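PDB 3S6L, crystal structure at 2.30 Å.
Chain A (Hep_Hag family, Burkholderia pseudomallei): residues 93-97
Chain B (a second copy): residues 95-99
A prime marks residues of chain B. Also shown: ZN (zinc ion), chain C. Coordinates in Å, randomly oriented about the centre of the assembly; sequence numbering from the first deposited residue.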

# COMPACT_ATOMS: atom_id res chain seq x y z
N ALA A 93 -8.56 -9.42 -1.91
CA ALA A 93 -8.61 -8.01 -2.30
C ALA A 93 -7.79 -7.12 -1.38
O ALA A 93 -7.80 -7.33 -0.15
CB ALA A 93 -10.04 -7.52 -2.37
N SER A 94 -7.12 -6.11 -1.97
CA SER A 94 -6.27 -5.19 -1.23
C SER A 94 -6.52 -3.75 -1.65
O SER A 94 -6.37 -3.41 -2.84
CB SER A 94 -4.78 -5.52 -1.46
OG SER A 94 -4.51 -6.90 -1.25
N ALA A 95 -6.89 -2.92 -0.67
CA ALA A 95 -7.21 -1.51 -0.93
C ALA A 95 -6.33 -0.62 -0.06
O ALA A 95 -6.25 -0.80 1.16
CB ALA A 95 -8.66 -1.24 -0.66
N PHE A 96 -5.67 0.33 -0.70
CA PHE A 96 -4.79 1.30 -0.07
C PHE A 96 -5.20 2.71 -0.47
O PHE A 96 -5.22 3.07 -1.66
CB PHE A 96 -3.34 1.06 -0.47
CG PHE A 96 -2.37 2.04 0.19
CD1 PHE A 96 -2.09 1.95 1.57
CD2 PHE A 96 -1.78 3.07 -0.55
CE1 PHE A 96 -1.23 2.88 2.21
CE2 PHE A 96 -0.92 3.99 0.07
CZ PHE A 96 -0.64 3.89 1.46
N GLY A 97 -5.51 3.52 0.54
CA GLY A 97 -5.79 4.91 0.32
C GLY A 97 -7.16 5.21 0.87
O GLY A 97 -8.02 4.31 0.93
N ALA B 95 5.91 -4.50 0.84
CA ALA B 95 4.93 -5.50 0.44
C ALA B 95 3.58 -5.13 1.02
O ALA B 95 3.46 -4.82 2.20
CB ALA B 95 5.36 -6.93 0.92
N PHE B 96 2.58 -5.13 0.15
CA PHE B 96 1.21 -4.75 0.52
C PHE B 96 0.26 -5.82 -0.01
O PHE B 96 0.18 -6.07 -1.24
CB PHE B 96 0.81 -3.37 -0.06
CG PHE B 96 -0.61 -2.99 0.27
CD1 PHE B 96 -0.97 -2.62 1.57
CD2 PHE B 96 -1.60 -3.02 -0.71
CE1 PHE B 96 -2.32 -2.32 1.90
CE2 PHE B 96 -2.93 -2.71 -0.38
CZ PHE B 96 -3.29 -2.37 0.94
N GLY B 97 -0.42 -6.49 0.93
CA GLY B 97 -1.42 -7.44 0.56
C GLY B 97 -1.14 -8.69 1.33
O GLY B 97 0.01 -8.98 1.68
N GLN B 98 -2.21 -9.43 1.59
CA GLN B 98 -2.10 -10.68 2.33
C GLN B 98 -1.16 -11.63 1.56
O GLN B 98 -1.34 -11.85 0.39
CB GLN B 98 -3.50 -11.29 2.54
CG GLN B 98 -3.49 -12.46 3.50
CD GLN B 98 -3.47 -13.79 2.78
OE1 GLN B 98 -4.17 -13.98 1.78
NE2 GLN B 98 -2.65 -14.71 3.26
N GLY B 99 -0.14 -12.15 2.26
CA GLY B 99 0.86 -13.09 1.69
C GLY B 99 1.79 -12.51 0.60
O GLY B 99 2.48 -13.28 -0.11
ZN ZN C . -4.45 -15.60 0.63
O HOH W 1 -5.03 -8.74 0.90

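Two strands can pack closely without a direct hydrogen bond, and here a phenylalanine pair makes most of the contact while one water supplies the polar link. Phe96′, its chi1 in the t well, reaches across to three consecutive residues of chain A and has the largest area covered, 86 Å² of its surface. Phe96′ CE2 lies 3.5 Å from Ser94 CB, while Phe96′ CZ comes within 3.4 Å of Ala95 O, which sits at the ring edge, and within 3.7 Å of Phe96 CB. The same residue of the other copy, Phe96, is also t; its CB starts toward the partner but the ring leads away, so that its edge meets the face of Phe96′, with centroids 5.7 Å apart and planes at 67°. Ala95 points its methyl away, leaving its backbone to make the contact.

Ser94 combines both chemistries. Its CB packs against the aromatic ring of Phe96′, and Ser94 OG, in the m rotamer, donates to a water oxygen 2.9 Å away. That water oxygen also accepts from Gln98′ N at 3.0 Å and donates to Ala93 O at 3.3 Å, thereby joining the chains. Gly97′ suits its place twice over: its backbone angles call for glycine, and a CB would lie a tight 3.2 Å from Ser94 OG.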